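Local atomic coordinates of O-ureido-L-serine synthase (Streptomyces lavendulae, PDB entry 3X44), a protein that uses pyridoxal 5'-phosphate to join hydroxyurea to O-acetyl-L-serine, giving O-ureido-L-serine for D-cycloserine biosynthesis, and also makes L-cysteine from sulfide. Residues A[45-50]-A[147-152]; A[89-95]-A[111-117]; A[168-174]-A[283-289]; A[246-251]-A[267-271]. The protein carries 1 engineered substitution. All blocks are in the same frame, centred on the assembly; numbering follows the deposited sequence.

Contact 1: A[45-50]-A[147-152]; sequences RLALSV and ANPSYH
Tyr151 lays its ring (chi1 t, -156°) against one turn of helix 45-50: Arg45 O sits over one ring face, 3.4 Å from Tyr151 CD2, and Leu48 CD2 comes within 3.3 Å of Tyr151 OH. Both segments are helical and cross steeply, their axes 8.4 Å apart and 115° between N-to-C directions; the CA atoms of Leu46 and Asn148 are 5.1 Å apart, those of Val50 and Ala147 5.4 Å. Near the crossing, Ser49 (chi1 t) points at the partner and gives a very short hydrogen bond from Ser49 OG to Ala147 O, 2.5 Å. Ala147 CB then rests 4.4 Å from Val50 CG2. A water weakly links Leu46 N and His152 NE2. The polar ends find partners beyond the two segments: Arg45 forms salt bridges with Glu34 and Glu159, His152 bonds Thr156, and Asn148 (chi1 t) bonds Thr178, a cofactor-binding residue. Helix 43-56 starts at Ala43, engineered from the lysine that carries the cofactor, so this helix pair borders the pyridoxal phosphate site of the cysteine synthase fold.

Contact 2: A[89-95]-A[111-117]; sequences FVAVMGD and KLVLFPG
Strands 89-94 and 111-115 run parallel, axes 4.5 Å apart and 21° askew, in extended conformation. Val90 pairs with Lys111, Ala91 with Leu112, Val92 with Val113, Met93 with Leu114 and Gly94 with Phe115. The ladder is complete: Lys111 N to Phe89 O 2.8 Å, Ala91 N to Lys111 O 2.8 Å, Val113 N to Ala91 O 2.7 Å, Met93 N to Val113 O 2.9 Å, Phe115 N to Met93 O 3.3 Å and Asp95 N to Phe115 O 2.8 Å. Beyond it Asp95 (chi1 p) turns its carboxylate back, so that OD1 accepts from Gly117 N at 2.8 Å. Phe115 (chi1 p) folds its ring over Gly94, whose CA makes a CH-pi contact 3.8 Å from the ring centroid. Val90 CG1 meets Val113 CG2 at 3.8 Å on one face, Met93 CE meets Leu112 CD1 at 3.8 Å on the other. The outward amides are used too: Val90 and Val92 bond strand 65-70, while Leu112 N and Leu114 N bond Asp311 and Ser310 of a neighbouring subunit. In this beta-alpha-beta unit with helix 99-107, backbone polarity is thus met on both flanks, and the edge strand of the sheet becomes a subunit interface.

Contact 3: A[168-174]-A[283-289]; sequences RLDHFVT and GTVLLAM
Before the strands pair, the Asp170 carboxylate takes the place of a backbone carbonyl: with chi1 m, OD2 accepts from Val285 N at 2.8 Å, while Val285 O takes both Asp170 N at 2.9 Å and His171 N at 3.3 Å. Asp170 OD2 also holds Arg168 NE in a 2.8 Å salt bridge. Gly283 has a positive phi (92°), and a CB there would clash with Arg168 NH1. A water joins Arg168 NH2 to Thr284 OG1, whose hydroxyl also bonds Pro281 O. From here strands 171-174 and 285-289 run parallel, 4.7 Å apart at 20°, pairing His171 with Leu286, Phe172 with Leu287 and Val173 with Ala288. Leu287 N bonds His171 O (2.9 Å), Val173 N bonds Leu287 O (2.7 Å) and Met289 N bonds Val173 O (3.1 Å). Leu287 CD2 lies at the edge of the Phe172 ring, 3.8 Å from Phe172 CD1; Met289 SD makes a Met-aromatic contact, 5.0 Å from that ring's centroid. Helices 147-164 and 264-278 cover the two faces, as expected at the centre of a Rossmann-like alpha/beta sheet.

Contact 4: A[246-251]-A[267-271]; sequences TARDTS and GATVA
Thr250, Gly267 and Ala247 bury the most surface where helices 246-251 and 267-271 cross almost at right angles, 94° between N-to-C directions with axes only 7.5 Å apart. Gly267 allows that approach: its CA lies 3.4 Å from Ala247 O in a CA-H...O contact, and a CB there would clash with Ala247 O and Ser251 N. The CA atoms of Gly267 and Ser251 come to 4.1 Å, as do those of Ala247 and Ala268, whose CB atoms meet at 3.7 Å. Thr250 points at the partner helix with chi1 m; CB sits 3.3 Å from Gly267 O, CG2 packs 3.7 Å from Val270 CG1, and OG1 is 3.4 Å from Ala271 CB. Thr250 OG1 bonds Thr246 O at 2.7 Å, inside its own helix. Ser251 OG instead bonds Ala262 O, between the helices. Ser265, which binds the cofactor, lies at the start of helix 264-278. With these hydroxyls satisfied, what crosses the joint is close packing of small side chains and a CA-H...O contact, without conventional hydrogen bonds between the segments.

How the contacts relate
Helix 43-56 opens contact 1 just after the cofactor-bearing position, and the chain returns to it only at residue 147. Nested within that loop, contact 2 closes after a single helix, at the edge of the four-stranded parallel sheet. Helix 147-164 then leads directly into strand 171-174, which opens contact 3, in series with the first two. Its long loop closes at strand 285-290, in the six-stranded sheet, and contact 4 is nested inside, joining helices 244-257 and 264-278. Contacts 3 and 4 touch: Thr269 OG1 probably hydrogen-bonds Met289 O, 2.6 Å away. Contacts 2 and 3, with centres about 35 Å apart, lie on opposite sides of the chain's centre.

Contact 1: A[45-50]-A[147-152]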
# COMPACT_ATOMS: atom_id res chain seq x y z
N ARG A 45 -5.30 -12.80 12.60
CA ARG A 45 -3.92 -12.58 13.02
C ARG A 45 -3.42 -13.69 13.93
O ARG A 45 -2.29 -14.15 13.82
CB ARG A 45 -3.79 -11.23 13.72
CG ARG A 45 -4.11 -10.02 12.84
CD ARG A 45 -4.26 -8.77 13.69
NE ARG A 45 -4.75 -7.63 12.92
CZ ARG A 45 -3.96 -6.74 12.32
NH1 ARG A 45 -2.65 -6.86 12.40
NH2 ARG A 45 -4.50 -5.72 11.65
N LEU A 46 -4.28 -14.12 14.84
CA LEU A 46 -3.94 -15.18 15.78
C LEU A 46 -3.86 -16.52 15.05
O LEU A 46 -2.90 -17.27 15.23
CB LEU A 46 -5.00 -15.24 16.88
CG LEU A 46 -4.93 -16.32 17.96
CD1 LEU A 46 -5.69 -15.85 19.19
CD2 LEU A 46 -5.54 -17.62 17.44
N ALA A 47 -4.86 -16.81 14.23
CA ALA A 47 -4.91 -18.07 13.50
C ALA A 47 -3.66 -18.32 12.67
O ALA A 47 -3.10 -19.41 12.71
CB ALA A 47 -6.15 -18.11 12.61
N LEU A 48 -3.24 -17.32 11.92
CA LEU A 48 -2.06 -17.43 11.08
C LEU A 48 -0.81 -17.59 11.94
O LEU A 48 0.04 -18.44 11.68
CB LEU A 48 -1.91 -16.17 10.21
CG LEU A 48 -0.67 -16.10 9.32
CD1 LEU A 48 -0.76 -17.15 8.24
CD2 LEU A 48 -0.55 -14.71 8.72
N SER A 49 -0.72 -16.77 12.99
CA SER A 49 0.42 -16.80 13.87
C SER A 49 0.65 -18.13 14.56
O SER A 49 1.76 -18.65 14.54
CB SER A 49 0.30 -15.71 14.93
OG SER A 49 1.50 -15.64 15.68
N VAL A 50 -0.40 -18.67 15.17
CA VAL A 50 -0.30 -19.94 15.87
C VAL A 50 0.09 -21.07 14.93
O VAL A 50 0.92 -21.92 15.26
CB VAL A 50 -1.63 -20.28 16.57
CG1 VAL A 50 -1.55 -21.67 17.19
CG2 VAL A 50 -1.94 -19.24 17.66
N ALA A 147 2.34 -17.00 20.78
CA ALA A 147 2.23 -16.63 19.37
C ALA A 147 1.04 -15.71 19.10
O ALA A 147 0.94 -15.10 18.04
CB ALA A 147 2.12 -17.90 18.52
N ASN A 148 0.13 -15.63 20.06
CA ASN A 148 -1.06 -14.80 19.95
C ASN A 148 -0.66 -13.33 20.12
O ASN A 148 -0.63 -12.58 19.15
CB ASN A 148 -2.09 -15.26 20.99
CG ASN A 148 -3.29 -14.34 21.10
OD1 ASN A 148 -3.40 -13.31 20.42
ND2 ASN A 148 -4.22 -14.70 21.98
N PRO A 149 -0.31 -12.91 21.36
CA PRO A 149 0.08 -11.51 21.57
C PRO A 149 1.28 -11.06 20.73
O PRO A 149 1.40 -9.88 20.39
CB PRO A 149 0.39 -11.45 23.08
CG PRO A 149 0.66 -12.86 23.48
CD PRO A 149 -0.23 -13.69 22.61
N SER A 150 2.16 -12.00 20.39
CA SER A 150 3.34 -11.66 19.60
C SER A 150 3.00 -11.17 18.20
O SER A 150 3.62 -10.24 17.71
CB SER A 150 4.29 -12.87 19.52
OG SER A 150 3.96 -13.70 18.43
N TYR A 151 2.01 -11.77 17.56
CA TYR A 151 1.66 -11.29 16.22
C TYR A 151 1.05 -9.90 16.32
O TYR A 151 1.09 -9.13 15.37
CB TYR A 151 0.68 -12.24 15.53
CG TYR A 151 0.73 -12.14 14.01
CD1 TYR A 151 1.73 -12.78 13.28
CD2 TYR A 151 -0.24 -11.43 13.31
CE1 TYR A 151 1.76 -12.71 11.87
CE2 TYR A 151 -0.22 -11.35 11.93
CZ TYR A 151 0.77 -11.99 11.21
OH TYR A 151 0.75 -11.90 9.83
N HIS A 152 0.48 -9.57 17.48
CA HIS A 152 -0.11 -8.25 17.68
C HIS A 152 0.96 -7.20 17.93
O HIS A 152 0.80 -6.04 17.55
CB HIS A 152 -1.09 -8.27 18.85
CG HIS A 152 -2.37 -8.99 18.54
ND1 HIS A 152 -3.30 -8.50 17.65
CD2 HIS A 152 -2.85 -10.18 18.97
CE1 HIS A 152 -4.30 -9.36 17.55
NE2 HIS A 152 -4.05 -10.38 18.34
O HOH W 1 -5.83 -12.31 16.38

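Contact 2: A[89-95]-A[111-117]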
# COMPACT_ATOMS: atom_id res chain seq x y z
N PHE A 89 -9.62 -28.89 10.71
CA PHE A 89 -9.93 -28.08 11.88
C PHE A 89 -11.24 -28.51 12.56
O PHE A 89 -12.23 -28.83 11.90
CB PHE A 89 -10.01 -26.59 11.50
CG PHE A 89 -10.36 -25.70 12.66
CD1 PHE A 89 -9.52 -25.61 13.77
CD2 PHE A 89 -11.56 -25.00 12.68
CE1 PHE A 89 -9.86 -24.84 14.88
CE2 PHE A 89 -11.92 -24.23 13.78
CZ PHE A 89 -11.07 -24.15 14.89
N VAL A 90 -11.23 -28.49 13.89
CA VAL A 90 -12.39 -28.86 14.69
C VAL A 90 -12.63 -27.76 15.71
O VAL A 90 -11.79 -27.52 16.58
CB VAL A 90 -12.16 -30.16 15.49
CG1 VAL A 90 -13.44 -30.56 16.20
CG2 VAL A 90 -11.68 -31.27 14.57
N ALA A 91 -13.78 -27.10 15.62
CA ALA A 91 -14.11 -26.02 16.55
C ALA A 91 -14.95 -26.52 17.72
O ALA A 91 -15.87 -27.32 17.53
CB ALA A 91 -14.85 -24.91 15.81
N VAL A 92 -14.62 -26.05 18.91
CA VAL A 92 -15.34 -26.39 20.13
C VAL A 92 -15.97 -25.06 20.53
O VAL A 92 -15.28 -24.17 21.01
CB VAL A 92 -14.39 -26.84 21.25
CG1 VAL A 92 -15.12 -26.88 22.58
CG2 VAL A 92 -13.82 -28.21 20.92
N MET A 93 -17.28 -24.92 20.32
CA MET A 93 -17.95 -23.65 20.59
C MET A 93 -19.23 -23.73 21.41
O MET A 93 -20.03 -24.65 21.24
CB MET A 93 -18.23 -22.96 19.26
CG MET A 93 -18.77 -21.55 19.36
SD MET A 93 -18.75 -20.76 17.75
CE MET A 93 -19.71 -21.92 16.75
N GLY A 94 -19.43 -22.75 22.28
CA GLY A 94 -20.64 -22.72 23.09
C GLY A 94 -21.83 -22.69 22.17
O GLY A 94 -21.77 -22.08 21.10
N ASP A 95 -22.93 -23.33 22.57
CA ASP A 95 -24.12 -23.38 21.73
C ASP A 95 -24.91 -22.08 21.62
O ASP A 95 -25.85 -22.00 20.83
CB ASP A 95 -25.06 -24.47 22.22
CG ASP A 95 -25.53 -24.23 23.65
OD1 ASP A 95 -25.20 -23.18 24.24
OD2 ASP A 95 -26.24 -25.11 24.17
N LYS A 111 -14.99 -28.54 11.45
CA LYS A 111 -15.91 -29.44 12.14
C LYS A 111 -16.43 -28.64 13.32
O LYS A 111 -15.79 -27.68 13.74
CB LYS A 111 -15.17 -30.69 12.62
CG LYS A 111 -14.80 -31.66 11.50
CD LYS A 111 -16.03 -32.37 10.94
CE LYS A 111 -15.76 -32.93 9.55
NZ LYS A 111 -16.90 -33.75 9.04
N LEU A 112 -17.57 -29.05 13.85
CA LEU A 112 -18.21 -28.34 14.96
C LEU A 112 -18.58 -29.21 16.16
O LEU A 112 -19.28 -30.21 16.02
CB LEU A 112 -19.46 -27.65 14.43
CG LEU A 112 -20.20 -26.62 15.27
CD1 LEU A 112 -19.25 -25.53 15.75
CD2 LEU A 112 -21.31 -26.02 14.43
N VAL A 113 -18.11 -28.82 17.34
CA VAL A 113 -18.41 -29.52 18.58
C VAL A 113 -19.04 -28.47 19.50
O VAL A 113 -18.35 -27.57 19.99
CB VAL A 113 -17.13 -30.09 19.26
CG1 VAL A 113 -17.48 -30.66 20.63
CG2 VAL A 113 -16.51 -31.18 18.40
N LEU A 114 -20.34 -28.57 19.70
CA LEU A 114 -21.03 -27.60 20.55
C LEU A 114 -21.15 -28.11 21.98
O LEU A 114 -21.09 -29.31 22.24
CB LEU A 114 -22.42 -27.31 19.98
CG LEU A 114 -22.47 -26.88 18.51
CD1 LEU A 114 -23.92 -26.62 18.09
CD2 LEU A 114 -21.62 -25.64 18.32
N PHE A 115 -21.32 -27.18 22.91
CA PHE A 115 -21.47 -27.50 24.32
C PHE A 115 -22.31 -26.41 24.98
O PHE A 115 -22.38 -25.29 24.48
CB PHE A 115 -20.10 -27.63 25.02
CG PHE A 115 -19.37 -26.32 25.20
CD1 PHE A 115 -18.49 -25.86 24.22
CD2 PHE A 115 -19.55 -25.56 26.35
CE1 PHE A 115 -17.79 -24.66 24.38
CE2 PHE A 115 -18.85 -24.35 26.53
CZ PHE A 115 -17.97 -23.90 25.54
N PRO A 116 -22.96 -26.73 26.11
CA PRO A 116 -23.79 -25.74 26.81
C PRO A 116 -23.03 -24.44 27.10
O PRO A 116 -22.12 -24.41 27.93
CB PRO A 116 -24.22 -26.48 28.08
CG PRO A 116 -24.17 -27.94 27.69
CD PRO A 116 -22.96 -28.04 26.79
N GLY A 117 -23.43 -23.38 26.41
CA GLY A 117 -22.76 -22.10 26.56
C GLY A 117 -22.51 -21.62 27.98
O GLY A 117 -21.46 -21.05 28.27

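Contact 3: A[168-174]-A[283-289]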
# COMPACT_ATOMS: atom_id res chain seq x y z
N ARG A 168 -0.88 13.16 17.16
CA ARG A 168 -1.41 13.06 18.51
C ARG A 168 -2.31 11.84 18.72
O ARG A 168 -3.20 11.56 17.93
CB ARG A 168 -2.20 14.32 18.85
CG ARG A 168 -2.98 14.22 20.16
CD ARG A 168 -3.27 15.60 20.74
NE ARG A 168 -3.94 15.50 22.04
CZ ARG A 168 -4.51 16.53 22.66
NH1 ARG A 168 -4.48 17.74 22.10
NH2 ARG A 168 -5.12 16.35 23.83
N LEU A 169 -2.04 11.11 19.80
CA LEU A 169 -2.81 9.94 20.19
C LEU A 169 -2.82 9.92 21.71
O LEU A 169 -1.77 9.87 22.35
CB LEU A 169 -2.19 8.64 19.65
CG LEU A 169 -2.95 7.36 20.03
CD1 LEU A 169 -4.37 7.43 19.49
CD2 LEU A 169 -2.22 6.13 19.48
N ASP A 170 -4.02 9.97 22.29
CA ASP A 170 -4.18 9.99 23.75
C ASP A 170 -4.71 8.73 24.41
O ASP A 170 -4.30 8.40 25.52
CB ASP A 170 -5.10 11.16 24.13
CG ASP A 170 -4.55 12.49 23.68
OD1 ASP A 170 -3.51 12.91 24.22
OD2 ASP A 170 -5.15 13.10 22.77
N HIS A 171 -5.63 8.02 23.76
CA HIS A 171 -6.19 6.80 24.33
C HIS A 171 -6.33 5.68 23.31
O HIS A 171 -6.69 5.93 22.16
CB HIS A 171 -7.57 7.04 24.92
CG HIS A 171 -7.69 8.31 25.70
ND1 HIS A 171 -7.61 8.35 27.08
CD2 HIS A 171 -7.89 9.59 25.30
CE1 HIS A 171 -7.76 9.59 27.49
NE2 HIS A 171 -7.93 10.37 26.43
N PHE A 172 -6.05 4.46 23.74
CA PHE A 172 -6.19 3.27 22.91
C PHE A 172 -7.27 2.44 23.61
O PHE A 172 -7.12 2.05 24.76
CB PHE A 172 -4.88 2.48 22.86
CG PHE A 172 -5.00 1.15 22.17
CD1 PHE A 172 -5.30 1.08 20.81
CD2 PHE A 172 -4.85 -0.04 22.88
CE1 PHE A 172 -5.44 -0.14 20.16
CE2 PHE A 172 -4.99 -1.27 22.24
CZ PHE A 172 -5.28 -1.32 20.88
N VAL A 173 -8.36 2.15 22.90
CA VAL A 173 -9.45 1.41 23.52
C VAL A 173 -9.72 0.03 22.96
O VAL A 173 -9.85 -0.15 21.75
CB VAL A 173 -10.76 2.21 23.44
CG1 VAL A 173 -11.83 1.54 24.26
CG2 VAL A 173 -10.52 3.64 23.91
N THR A 174 -9.82 -0.95 23.85
CA THR A 174 -10.09 -2.31 23.42
C THR A 174 -10.73 -3.16 24.51
O THR A 174 -10.58 -2.88 25.70
CB THR A 174 -8.78 -3.02 22.98
OG1 THR A 174 -9.07 -4.39 22.64
CG2 THR A 174 -7.77 -3.01 24.13
N GLY A 283 -9.04 18.59 21.63
CA GLY A 283 -7.90 18.06 20.91
C GLY A 283 -7.61 16.59 21.17
O GLY A 283 -6.84 15.96 20.44
N THR A 284 -8.23 16.04 22.21
CA THR A 284 -8.04 14.64 22.58
C THR A 284 -8.32 13.69 21.42
O THR A 284 -9.38 13.77 20.79
CB THR A 284 -8.95 14.27 23.77
OG1 THR A 284 -8.55 15.01 24.93
CG2 THR A 284 -8.87 12.78 24.07
N VAL A 285 -7.37 12.81 21.13
CA VAL A 285 -7.50 11.83 20.06
C VAL A 285 -7.58 10.41 20.63
O VAL A 285 -6.74 10.02 21.44
CB VAL A 285 -6.32 11.90 19.07
CG1 VAL A 285 -6.54 10.89 17.95
CG2 VAL A 285 -6.19 13.31 18.50
N LEU A 286 -8.58 9.65 20.20
CA LEU A 286 -8.76 8.29 20.68
C LEU A 286 -8.86 7.28 19.55
O LEU A 286 -9.36 7.59 18.48
CB LEU A 286 -10.04 8.21 21.52
CG LEU A 286 -10.17 9.20 22.67
CD1 LEU A 286 -10.93 10.45 22.21
CD2 LEU A 286 -10.89 8.52 23.82
N LEU A 287 -8.37 6.07 19.81
CA LEU A 287 -8.41 4.98 18.84
C LEU A 287 -9.14 3.78 19.44
O LEU A 287 -8.79 3.32 20.54
CB LEU A 287 -6.99 4.55 18.46
CG LEU A 287 -6.92 3.32 17.55
CD1 LEU A 287 -7.48 3.69 16.17
CD2 LEU A 287 -5.47 2.84 17.43
N ALA A 288 -10.14 3.28 18.72
CA ALA A 288 -10.93 2.14 19.16
C ALA A 288 -10.84 0.96 18.19
O ALA A 288 -10.89 1.15 16.97
CB ALA A 288 -12.40 2.55 19.32
N MET A 289 -10.71 -0.24 18.74
CA MET A 289 -10.63 -1.45 17.93
C MET A 289 -12.02 -1.96 17.56
O MET A 289 -12.91 -2.01 18.40
CB MET A 289 -9.90 -2.56 18.69
CG MET A 289 -8.46 -2.26 19.04
SD MET A 289 -7.42 -2.25 17.57
CE MET A 289 -7.55 -3.96 17.03
O HOH W 2 -6.24 14.45 26.07

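Contact 4: A[246-251]-A[267-271]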
# COMPACT_ATOMS: atom_id res chain seq x y z
N THR A 246 -25.77 -0.86 25.49
CA THR A 246 -25.13 0.36 25.00
C THR A 246 -24.23 0.00 23.82
O THR A 246 -24.18 0.72 22.82
CB THR A 246 -24.27 1.01 26.08
OG1 THR A 246 -25.09 1.41 27.18
CG2 THR A 246 -23.56 2.23 25.52
N ALA A 247 -23.52 -1.11 23.94
CA ALA A 247 -22.61 -1.57 22.90
C ALA A 247 -23.37 -1.86 21.61
O ALA A 247 -22.96 -1.46 20.52
CB ALA A 247 -21.88 -2.84 23.36
N ARG A 248 -24.49 -2.57 21.77
CA ARG A 248 -25.36 -2.95 20.66
C ARG A 248 -25.88 -1.70 19.95
O ARG A 248 -25.89 -1.63 18.72
CB ARG A 248 -26.53 -3.78 21.20
CG ARG A 248 -27.26 -4.60 20.16
CD ARG A 248 -28.34 -3.78 19.46
NE ARG A 248 -29.17 -3.01 20.38
CZ ARG A 248 -30.31 -3.46 20.92
NH1 ARG A 248 -30.75 -4.67 20.63
NH2 ARG A 248 -31.00 -2.68 21.73
N ASP A 249 -26.31 -0.72 20.74
CA ASP A 249 -26.83 0.52 20.20
C ASP A 249 -25.74 1.33 19.50
O ASP A 249 -26.00 2.02 18.51
CB ASP A 249 -27.44 1.36 21.32
CG ASP A 249 -28.72 0.77 21.87
OD1 ASP A 249 -29.21 1.27 22.90
OD2 ASP A 249 -29.25 -0.19 21.26
N THR A 250 -24.52 1.23 20.01
CA THR A 250 -23.41 1.97 19.41
C THR A 250 -23.00 1.35 18.08
O THR A 250 -22.58 2.06 17.15
CB THR A 250 -22.23 2.03 20.40
OG1 THR A 250 -22.69 2.57 21.64
CG2 THR A 250 -21.13 2.91 19.87
N SER A 251 -23.14 0.03 17.96
CA SER A 251 -22.82 -0.66 16.71
C SER A 251 -23.84 -0.21 15.66
O SER A 251 -23.51 -0.00 14.49
CB SER A 251 -22.91 -2.17 16.90
OG SER A 251 -23.12 -2.83 15.66
N GLY A 267 -18.98 -2.18 18.89
CA GLY A 267 -19.81 -1.12 19.41
C GLY A 267 -19.41 -0.79 20.84
O GLY A 267 -19.54 0.36 21.29
N ALA A 268 -18.92 -1.79 21.56
CA ALA A 268 -18.51 -1.60 22.94
C ALA A 268 -17.32 -0.65 23.05
O ALA A 268 -17.39 0.34 23.78
CB ALA A 268 -18.16 -2.95 23.58
N THR A 269 -16.25 -0.94 22.32
CA THR A 269 -15.05 -0.11 22.35
C THR A 269 -15.35 1.33 21.94
O THR A 269 -14.91 2.28 22.59
CB THR A 269 -13.94 -0.68 21.43
OG1 THR A 269 -14.42 -0.74 20.08
CG2 THR A 269 -13.54 -2.07 21.88
N VAL A 270 -16.11 1.50 20.86
CA VAL A 270 -16.46 2.84 20.41
C VAL A 270 -17.25 3.57 21.50
O VAL A 270 -16.99 4.75 21.77
CB VAL A 270 -17.31 2.79 19.14
CG1 VAL A 270 -17.82 4.19 18.78
CG2 VAL A 270 -16.47 2.21 18.00
N ALA A 271 -18.21 2.86 22.10
CA ALA A 271 -19.05 3.41 23.16
C ALA A 271 -18.17 3.93 24.30
O ALA A 271 -18.34 5.05 24.78
CB ALA A 271 -20.01 2.34 23.69